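Local coordinates for protein (hdlp (histone deacetylase-like protein)) (PDB 1C3P) that is a bacterial homologue of histone deacetylases that probably removes acetyl groups with the help of a zinc ion and may serve in acetoin breakdown, at residues V4-T9 and L30-K35; K224-N229 and F268-V273; A278-R283 and W310-G315. All blocks are in the same frame, centred on the assembly; numbering follows the deposited sequence.

Contact 1: V4-T9 and L30-K35. Unlike the reference sequence in segment 30-35: Lys35 (reference Leu).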
loop_
_atom_site.group_PDB
_atom_site.type_symbol
_atom_site.label_atom_id
_atom_site.label_comp_id
_atom_site.label_asym_id
_atom_site.label_seq_id
_atom_site.Cartn_x
_atom_site.Cartn_y
_atom_site.Cartn_z
ATOM N N VAL A 4 5.892 2.723 -19.520
ATOM C CA VAL A 4 5.839 2.681 -18.059
ATOM C C VAL A 4 5.118 3.943 -17.658
ATOM O O VAL A 4 5.508 5.043 -18.056
ATOM C CB VAL A 4 7.245 2.678 -17.438
ATOM C CG1 VAL A 4 7.138 2.574 -15.910
ATOM C CG2 VAL A 4 8.055 1.533 -17.998
ATOM N N LYS A 5 4.080 3.786 -16.847
ATOM C CA LYS A 5 3.258 4.917 -16.454
ATOM C C LYS A 5 3.088 5.098 -14.952
ATOM O O LYS A 5 3.037 4.120 -14.200
ATOM C CB LYS A 5 1.865 4.731 -17.056
ATOM C CG LYS A 5 1.823 4.585 -18.581
ATOM C CD LYS A 5 2.236 5.886 -19.269
ATOM C CE LYS A 5 2.047 5.792 -20.789
ATOM N NZ LYS A 5 2.501 7.048 -21.467
ATOM N N LEU A 6 2.943 6.350 -14.542
ATOM C CA LEU A 6 2.693 6.660 -13.142
ATOM C C LEU A 6 1.311 7.320 -13.121
ATOM O O LEU A 6 1.071 8.279 -13.841
ATOM C CB LEU A 6 3.747 7.624 -12.607
ATOM C CG LEU A 6 3.731 7.846 -11.089
ATOM C CD1 LEU A 6 4.736 8.936 -10.753
ATOM C CD2 LEU A 6 2.361 8.266 -10.604
ATOM N N ILE A 7 0.393 6.801 -12.311
ATOM C CA ILE A 7 -0.953 7.380 -12.246
ATOM C C ILE A 7 -1.002 8.327 -11.055
ATOM O O ILE A 7 -0.726 7.921 -9.928
ATOM C CB ILE A 7 -2.031 6.301 -12.049
ATOM C CG1 ILE A 7 -1.795 5.161 -13.033
ATOM C CG2 ILE A 7 -3.425 6.891 -12.338
ATOM C CD1 ILE A 7 -2.846 4.140 -13.009
ATOM N N GLY A 8 -1.322 9.590 -11.303
ATOM C CA GLY A 8 -1.400 10.536 -10.204
ATOM C C GLY A 8 -1.912 11.909 -10.587
ATOM O O GLY A 8 -2.242 12.177 -11.748
ATOM N N THR A 9 -1.994 12.777 -9.584
ATOM C CA THR A 9 -2.434 14.153 -9.761
ATOM C C THR A 9 -2.061 14.935 -8.512
ATOM O O THR A 9 -1.989 14.371 -7.420
ATOM C CB THR A 9 -3.958 14.272 -9.928
ATOM O OG1 THR A 9 -4.325 15.657 -9.859
ATOM C CG2 THR A 9 -4.682 13.524 -8.820
ATOM N N LEU A 30 3.168 14.793 -3.023
ATOM C CA LEU A 30 4.546 15.059 -2.662
ATOM C C LEU A 30 5.461 14.239 -3.562
ATOM O O LEU A 30 6.505 14.727 -3.965
ATOM C CB LEU A 30 4.804 14.723 -1.190
ATOM C CG LEU A 30 6.212 14.987 -0.620
ATOM C CD1 LEU A 30 7.211 14.052 -1.247
ATOM C CD2 LEU A 30 6.616 16.441 -0.868
ATOM N N LEU A 31 5.069 12.999 -3.871
ATOM C CA LEU A 31 5.889 12.140 -4.730
ATOM C C LEU A 31 6.032 12.808 -6.097
ATOM O O LEU A 31 7.124 12.884 -6.650
ATOM C CB LEU A 31 5.239 10.765 -4.935
ATOM C CG LEU A 31 6.081 9.485 -5.132
ATOM C CD1 LEU A 31 5.319 8.493 -6.049
ATOM C CD2 LEU A 31 7.414 9.791 -5.744
ATOM N N LEU A 32 4.918 13.276 -6.642
ATOM C CA LEU A 32 4.943 13.922 -7.943
ATOM C C LEU A 32 5.859 15.132 -7.940
ATOM O O LEU A 32 6.672 15.278 -8.842
ATOM C CB LEU A 32 3.533 14.342 -8.379
ATOM C CG LEU A 32 2.549 13.249 -8.816
ATOM C CD1 LEU A 32 1.240 13.884 -9.289
ATOM C CD2 LEU A 32 3.154 12.448 -9.954
ATOM N N ARG A 33 5.725 15.992 -6.932
ATOM C CA ARG A 33 6.566 17.181 -6.865
ATOM C C ARG A 33 8.022 16.798 -6.666
ATOM O O ARG A 33 8.919 17.456 -7.184
ATOM C CB ARG A 33 6.098 18.114 -5.740
ATOM C CG ARG A 33 4.718 18.735 -6.008
ATOM C CD ARG A 33 4.413 19.914 -5.090
ATOM N NE ARG A 33 4.382 19.530 -3.683
ATOM C CZ ARG A 33 4.119 20.369 -2.685
ATOM N NH1 ARG A 33 3.860 21.643 -2.936
ATOM N NH2 ARG A 33 4.104 19.929 -1.433
ATOM N N PHE A 34 8.254 15.718 -5.927
ATOM C CA PHE A 34 9.602 15.253 -5.666
ATOM C C PHE A 34 10.247 14.680 -6.932
ATOM O O PHE A 34 11.383 15.018 -7.274
ATOM C CB PHE A 34 9.580 14.184 -4.568
ATOM C CG PHE A 34 10.940 13.779 -4.101
ATOM C CD1 PHE A 34 11.685 14.626 -3.294
ATOM C CD2 PHE A 34 11.495 12.559 -4.495
ATOM C CE1 PHE A 34 12.981 14.262 -2.874
ATOM C CE2 PHE A 34 12.778 12.182 -4.086
ATOM C CZ PHE A 34 13.525 13.041 -3.270
ATOM N N LYS A 35 9.543 13.821 -7.660
ATOM C CA LYS A 35 10.190 13.304 -8.850
ATOM C C LYS A 35 10.425 14.397 -9.877
ATOM O O LYS A 35 11.366 14.313 -10.656
ATOM C CB LYS A 35 9.404 12.160 -9.453
ATOM C CG LYS A 35 9.593 10.869 -8.675
ATOM C CD LYS A 35 8.793 9.756 -9.283
ATOM C CE LYS A 35 7.321 10.066 -9.217
ATOM N NZ LYS A 35 6.936 11.298 -9.954
#

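Contact 2: K224-N229 and F268-V273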
loop_
_atom_site.group_PDB
_atom_site.type_symbol
_atom_site.label_atom_id
_atom_site.label_comp_id
_atom_site.label_asym_id
_atom_site.label_seq_id
_atom_site.Cartn_x
_atom_site.Cartn_y
_atom_site.Cartn_z
ATOM N N LYS A 224 8.962 -7.279 16.193
ATOM C CA LYS A 224 9.480 -5.927 16.349
ATOM C C LYS A 224 10.986 -5.914 16.046
ATOM O O LYS A 224 11.693 -6.917 16.259
ATOM C CB LYS A 224 9.280 -5.463 17.790
ATOM C CG LYS A 224 7.831 -5.484 18.271
ATOM C CD LYS A 224 7.742 -5.048 19.744
ATOM C CE LYS A 224 6.299 -5.155 20.258
ATOM N NZ LYS A 224 6.176 -4.725 21.683
ATOM N N GLY A 225 11.479 -4.769 15.587
ATOM C CA GLY A 225 12.894 -4.640 15.290
ATOM C C GLY A 225 13.349 -5.406 14.064
ATOM O O GLY A 225 14.538 -5.655 13.907
ATOM N N LEU A 226 12.414 -5.766 13.188
ATOM C CA LEU A 226 12.739 -6.534 11.985
ATOM C C LEU A 226 13.851 -5.876 11.155
ATOM O O LEU A 226 13.793 -4.677 10.894
ATOM C CB LEU A 226 11.502 -6.651 11.098
ATOM C CG LEU A 226 11.617 -7.727 10.019
ATOM C CD1 LEU A 226 11.446 -9.078 10.714
ATOM C CD2 LEU A 226 10.533 -7.554 8.950
ATOM N N ASN A 227 14.848 -6.651 10.729
ATOM C CA ASN A 227 15.908 -6.075 9.908
ATOM C C ASN A 227 15.740 -6.509 8.461
ATOM O O ASN A 227 14.858 -7.314 8.143
ATOM C CB ASN A 227 17.316 -6.432 10.436
ATOM C CG ASN A 227 17.611 -7.922 10.403
ATOM O OD1 ASN A 227 17.394 -8.595 9.392
ATOM N ND2 ASN A 227 18.143 -8.438 11.511
ATOM N N ASP A 228 16.585 -5.978 7.582
ATOM C CA ASP A 228 16.483 -6.283 6.159
ATOM C C ASP A 228 16.570 -7.743 5.788
ATOM O O ASP A 228 15.831 -8.205 4.925
ATOM C CB ASP A 228 17.546 -5.509 5.364
ATOM C CG ASP A 228 17.293 -4.024 5.348
ATOM O OD1 ASP A 228 16.151 -3.622 5.664
ATOM O OD2 ASP A 228 18.228 -3.263 4.993
ATOM N N ASN A 229 17.501 -8.467 6.404
ATOM C CA ASN A 229 17.670 -9.875 6.104
ATOM C C ASN A 229 16.452 -10.676 6.506
ATOM O O ASN A 229 16.026 -11.588 5.788
ATOM C CB ASN A 229 18.928 -10.392 6.796
ATOM C CG ASN A 229 20.182 -9.851 6.155
ATOM O OD1 ASN A 229 20.536 -10.256 5.054
ATOM N ND2 ASN A 229 20.837 -8.901 6.814
ATOM N N PHE A 268 9.204 -2.066 12.385
ATOM C CA PHE A 268 10.166 -2.634 11.434
ATOM C C PHE A 268 11.240 -1.565 11.209
ATOM O O PHE A 268 10.942 -0.373 11.196
ATOM C CB PHE A 268 9.496 -2.948 10.085
ATOM C CG PHE A 268 8.588 -4.156 10.092
ATOM C CD1 PHE A 268 7.932 -4.540 8.911
ATOM C CD2 PHE A 268 8.400 -4.925 11.241
ATOM C CE1 PHE A 268 7.111 -5.669 8.871
ATOM C CE2 PHE A 268 7.571 -6.071 11.210
ATOM C CZ PHE A 268 6.933 -6.438 10.033
ATOM N N ASN A 269 12.484 -1.987 11.038
ATOM C CA ASN A 269 13.580 -1.043 10.822
ATOM C C ASN A 269 14.291 -1.319 9.508
ATOM O O ASN A 269 15.510 -1.472 9.472
ATOM C CB ASN A 269 14.609 -1.131 11.955
ATOM C CG ASN A 269 14.004 -0.864 13.315
ATOM O OD1 ASN A 269 13.196 0.051 13.479
ATOM N ND2 ASN A 269 14.414 -1.645 14.309
ATOM N N LEU A 270 13.538 -1.361 8.422
ATOM C CA LEU A 270 14.137 -1.650 7.137
ATOM C C LEU A 270 14.775 -0.438 6.447
ATOM O O LEU A 270 14.518 0.720 6.813
ATOM C CB LEU A 270 13.087 -2.236 6.200
ATOM C CG LEU A 270 12.250 -3.430 6.676
ATOM C CD1 LEU A 270 11.524 -3.978 5.455
ATOM C CD2 LEU A 270 13.128 -4.514 7.303
ATOM N N SER A 271 15.595 -0.737 5.441
ATOM C CA SER A 271 16.269 0.264 4.609
ATOM C C SER A 271 15.475 0.376 3.301
ATOM O O SER A 271 14.773 -0.578 2.936
ATOM C CB SER A 271 17.689 -0.193 4.257
ATOM O OG SER A 271 17.667 -1.305 3.369
ATOM N N ASN A 272 15.596 1.510 2.596
ATOM C CA ASN A 272 14.898 1.733 1.313
ATOM C C ASN A 272 15.419 0.758 0.283
ATOM O O ASN A 272 14.719 0.415 -0.668
ATOM C CB ASN A 272 15.197 3.094 0.675
ATOM C CG ASN A 272 14.661 4.247 1.431
ATOM O OD1 ASN A 272 15.002 5.393 1.116
ATOM N ND2 ASN A 272 13.803 3.985 2.416
ATOM N N VAL A 273 16.690 0.393 0.424
ATOM C CA VAL A 273 17.315 -0.523 -0.519
ATOM C C VAL A 273 16.788 -1.946 -0.378
ATOM O O VAL A 273 16.687 -2.664 -1.359
ATOM C CB VAL A 273 18.843 -0.482 -0.382
ATOM C CG1 VAL A 273 19.478 -1.549 -1.243
ATOM C CG2 VAL A 273 19.342 0.890 -0.852
#

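Contact 3: A278-R283 and W310-G315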
loop_
_atom_site.group_PDB
_atom_site.type_symbol
_atom_site.label_atom_id
_atom_site.label_comp_id
_atom_site.label_asym_id
_atom_site.label_seq_id
_atom_site.Cartn_x
_atom_site.Cartn_y
_atom_site.Cartn_z
ATOM N N ALA A 278 13.002 -6.090 -2.330
ATOM C CA ALA A 278 11.791 -6.887 -2.114
ATOM C C ALA A 278 10.919 -6.810 -3.369
ATOM O O ALA A 278 10.391 -7.814 -3.870
ATOM C CB ALA A 278 11.012 -6.337 -0.893
ATOM N N PHE A 279 10.774 -5.596 -3.876
ATOM C CA PHE A 279 9.996 -5.345 -5.084
ATOM C C PHE A 279 10.536 -6.181 -6.254
ATOM O O PHE A 279 9.775 -6.820 -6.994
ATOM C CB PHE A 279 10.087 -3.851 -5.420
ATOM C CG PHE A 279 9.484 -3.484 -6.743
ATOM C CD1 PHE A 279 8.105 -3.562 -6.947
ATOM C CD2 PHE A 279 10.291 -3.024 -7.778
ATOM C CE1 PHE A 279 7.543 -3.176 -8.175
ATOM C CE2 PHE A 279 9.740 -2.637 -9.002
ATOM C CZ PHE A 279 8.365 -2.710 -9.202
ATOM N N ASN A 280 11.853 -6.172 -6.418
ATOM C CA ASN A 280 12.468 -6.919 -7.501
ATOM C C ASN A 280 12.418 -8.425 -7.320
ATOM O O ASN A 280 12.366 -9.171 -8.298
ATOM C CB ASN A 280 13.905 -6.437 -7.726
ATOM C CG ASN A 280 13.946 -5.018 -8.274
ATOM O OD1 ASN A 280 13.103 -4.638 -9.088
ATOM N ND2 ASN A 280 14.938 -4.245 -7.859
ATOM N N ILE A 281 12.423 -8.872 -6.071
ATOM C CA ILE A 281 12.315 -10.296 -5.787
ATOM C C ILE A 281 10.934 -10.799 -6.223
ATOM O O ILE A 281 10.802 -11.914 -6.735
ATOM C CB ILE A 281 12.480 -10.582 -4.283
ATOM C CG1 ILE A 281 13.933 -10.370 -3.863
ATOM C CG2 ILE A 281 12.035 -11.995 -3.974
ATOM C CD1 ILE A 281 14.164 -10.582 -2.369
ATOM N N VAL A 282 9.901 -9.991 -6.005
ATOM C CA VAL A 282 8.550 -10.398 -6.392
ATOM C C VAL A 282 8.488 -10.523 -7.912
ATOM O O VAL A 282 7.949 -11.493 -8.455
ATOM C CB VAL A 282 7.481 -9.385 -5.915
ATOM C CG1 VAL A 282 6.150 -9.695 -6.583
ATOM C CG2 VAL A 282 7.312 -9.485 -4.395
ATOM N N ARG A 283 9.071 -9.551 -8.596
ATOM C CA ARG A 283 9.071 -9.570 -10.054
ATOM C C ARG A 283 9.855 -10.751 -10.626
ATOM O O ARG A 283 9.501 -11.280 -11.680
ATOM C CB ARG A 283 9.635 -8.259 -10.582
ATOM C CG ARG A 283 8.773 -7.045 -10.241
ATOM C CD ARG A 283 9.507 -5.760 -10.535
ATOM N NE ARG A 283 9.684 -5.534 -11.961
ATOM C CZ ARG A 283 10.667 -4.811 -12.481
ATOM N NH1 ARG A 283 11.571 -4.246 -11.686
ATOM N NH2 ARG A 283 10.737 -4.641 -13.792
ATOM N N TRP A 310 10.110 4.031 -8.710
ATOM C CA TRP A 310 9.867 4.640 -10.020
ATOM C C TRP A 310 11.100 4.504 -10.923
ATOM O O TRP A 310 10.980 4.183 -12.111
ATOM C CB TRP A 310 9.467 6.105 -9.866
ATOM C CG TRP A 310 9.218 6.767 -11.173
ATOM C CD1 TRP A 310 9.935 7.796 -11.713
ATOM C CD2 TRP A 310 8.255 6.378 -12.171
ATOM N NE1 TRP A 310 9.486 8.068 -12.984
ATOM C CE2 TRP A 310 8.456 7.214 -13.290
ATOM C CE3 TRP A 310 7.245 5.406 -12.228
ATOM C CZ2 TRP A 310 7.686 7.107 -14.453
ATOM C CZ3 TRP A 310 6.480 5.297 -13.380
ATOM C CH2 TRP A 310 6.705 6.145 -14.480
ATOM N N CYS A 311 12.283 4.728 -10.354
ATOM C CA CYS A 311 13.518 4.591 -11.119
ATOM C C CYS A 311 13.684 3.165 -11.651
ATOM O O CYS A 311 14.062 2.989 -12.804
ATOM C CB CYS A 311 14.740 5.005 -10.274
ATOM S SG CYS A 311 14.912 6.800 -9.977
ATOM N N GLU A 312 13.390 2.149 -10.830
ATOM C CA GLU A 312 13.489 0.743 -11.276
ATOM C C GLU A 312 12.555 0.476 -12.458
ATOM O O GLU A 312 12.955 -0.086 -13.479
ATOM C CB GLU A 312 13.059 -0.233 -10.175
ATOM C CG GLU A 312 14.079 -1.256 -9.720
ATOM C CD GLU A 312 14.765 -2.010 -10.844
ATOM O OE1 GLU A 312 14.093 -2.641 -11.690
ATOM O OE2 GLU A 312 16.008 -1.971 -10.866
ATOM N N LEU A 313 11.289 0.851 -12.301
ATOM C CA LEU A 313 10.291 0.625 -13.349
ATOM C C LEU A 313 10.581 1.404 -14.626
ATOM O O LEU A 313 10.473 0.857 -15.724
ATOM C CB LEU A 313 8.895 1.014 -12.859
ATOM C CG LEU A 313 8.246 0.191 -11.746
ATOM C CD1 LEU A 313 6.923 0.836 -11.368
ATOM C CD2 LEU A 313 8.032 -1.233 -12.218
ATOM N N SER A 314 10.951 2.669 -14.442
ATOM C CA SER A 314 11.235 3.626 -15.514
ATOM C C SER A 314 12.543 3.328 -16.244
ATOM O O SER A 314 12.783 3.828 -17.343
ATOM C CB SER A 314 11.275 5.052 -14.928
ATOM O OG SER A 314 11.489 6.033 -15.924
ATOM N N GLY A 315 13.390 2.522 -15.632
ATOM C CA GLY A 315 14.642 2.175 -16.268
ATOM C C GLY A 315 15.686 3.265 -16.216
ATOM O O GLY A 315 16.507 3.394 -17.123
#

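Contact 1: V4-T9 and L30-K35
Leu32, on helix 28-37, and Leu6, on strand 4-8, carry this contact about equally; one methyl of Leu32 meets the Leu6 side chain, the other the backbone of Gly8 and Thr9. CD2 meets Leu6 CD1 at 3.9 Å, an ordinary van der Waals contact. CD1 instead reaches the backbone where the strand ends, lying 3.4 Å from Thr9 N and 3.9 Å from Gly8 C. CG of Leu32, anti to the carbonyl carbon (chi1 -73°), lies on the side of the strand, and from it the two methyls diverge; a branched aliphatic residue suits a place where one group must cover both a side chain and bare peptide. Glycine suits position 8 because a beta carbon there would sit only 3.5 Å from Leu32 CD1. Thr9 N, covered by that methyl group, has no polar partner in the model.

Leu6 also comes tip to tip with Lys35, one turn further along the helix. The Lys35 chain, bent at chi3 and chi4, brings CE to 3.2 Å from Leu6 CD1, closer than two carbons normally approach, so the exact fit is doubtful. Lys35 replaces the leucine of the reference sequence. Burial of its NZ without a hydrogen-bonding partner would probably disfavour the charge, which the cation-pi contact with Trp310 would partly offset.

In the next shell, Trp310 of helix 299-314 also packs on Leu6, while Asp11 takes up the hydroxyl of Thr9. The strand and helix belong to the beta-alpha-beta unit that continues into strand 46-48, with their short axes 10.2 Å apart. Strand 4-8 is bonded between strands 46-48 and 122-125 in the parallel sheet; helices 28-37 and 299-314 cover the face of Leu6, and Ile7 points away to helix 98-118.

Contact 2: K224-N229 and F268-V273
Gly225 and Leu226 run beside Phe268 and Asn269 where two loops of the deacetylase alpha/beta fold come together, each just before the N-terminus of a helix. Glycine is apt at 225, since its positive phi (71°) favours a residue without a side chain, and its backbone is hydrogen-bonded to Lys267.

Leu226 follows, joined to the other loop by both backbone and side chain. Its carbonyl oxygen accepts Asn269 N at 3.0 Å. Its side chain lies alongside that of Phe268, pointing the same way: CD2 stands over the centre of the ring, 3.8 Å from the centroid and nearly on the ring normal, a CH-pi contact, and CB packs on CD2 of the phenyl ring. The first torsion, with CG anti to the backbone N (chi1 -165°), puts CG on the side of the ring. The Phe268 side chain is about 7 Å from that of Asp258, so this packing is close to a residue that binds zinc in another structure of the protein.

Asn227 turns away as the N-cap of helix 228-245, its OD1 receiving Glu230 N and its ND2 meeting Glu359 O. Its carbonyl oxygen is covered by Leu270 CD2, 3.4 Å away.

Asp228, in the first helical turn, holds Ser271 by two atoms. OD1 takes Ser271 N at 2.9 Å through its syn lone pair, while OD2 takes the Ser271 hydroxyl as well as Arg356 N. An alanine here would probably leave Ser271 N and the backbone N of Arg356 without acceptors and let the serine hydroxyl turn more freely. That hydroxyl is itself an N-cap, accepting Ala274 N of helix 272-286, and it donates to Asp228 OD2 at 2.6 Å from above the carboxylate plane, 36° out of it.

Contact 3: A278-R283 and W310-G315
Arg283 and Glu312 form the salt bridge between these two helices. NH1 donates to OE1 at 3.0 Å with an N-H...O angle of 146°. The oxygen lies almost in the guanidinium plane and is met on its anti side, somewhat out of the carboxylate plane, the two planes being about half a right angle apart. The same NH1 makes a weak hydrogen bond, also 3.0 Å long, to Asn280 OD1, one turn earlier on its own helix. Two acceptors, Asn280 OD1 and Glu312 OE1, thus come within 3.4 Å of each other without bonding, and the shared NH1 probably eases their repulsion. The other terminal nitrogen, NH2, is held in a salt bridge by Glu288, and NE is hydrogen-bonded too. An arginine suits this place because its several N-H groups can serve acceptors in different directions. Glu312 leaves the usual staggered positions at chi1 (-121°) as its chain comes tip to tip with Asn280, amide and carboxylate planes nearly perpendicular.

Beneath the polar groups the contact is apolar. Leu313 CD2 comes to the edge of the Phe279 ring, 3.4 Å from CZ and in the ring plane, the two side chains crossing at about a right angle. The same methyl lies over one face of the guanidinium. Arg283 covers a face of the ring with its CD methylene, offset toward the rim, and spends its charge at the tip.

The helix segments run at 35° to each other with axes 11.6 Å apart, both on one side of the parallel sheet. Phe279 rests on Leu253 of strand 250-254 and meets Tyr291 edge-to-face, Leu313 touches Val4 of strand 4-8, and helix 228-245 packs against helix 272-286 through Ala278 and Ile281.

Contact 1 is wholly buried and mostly apolar, with a buried lysine end, a helix laid on a strand near one edge of the sheet. Contact 3 is only partly buried: helix against helix, apolar next to the sheet and ionic above it. Trp310 joins the two, since its side chain turns from contact 3 to pack on Leu6 and Lys35. Contact 2 is buried as well but consists of loops and helix starts, so backbone groups, an aspartate carboxylate and a capping serine supply its hydrogen bonds; it alone lies near the zinc-binding residues. Contacts 2 and 3 share helix 272-286, one at its N-terminal start and the other further along, with nearest atoms about 5 Å apart.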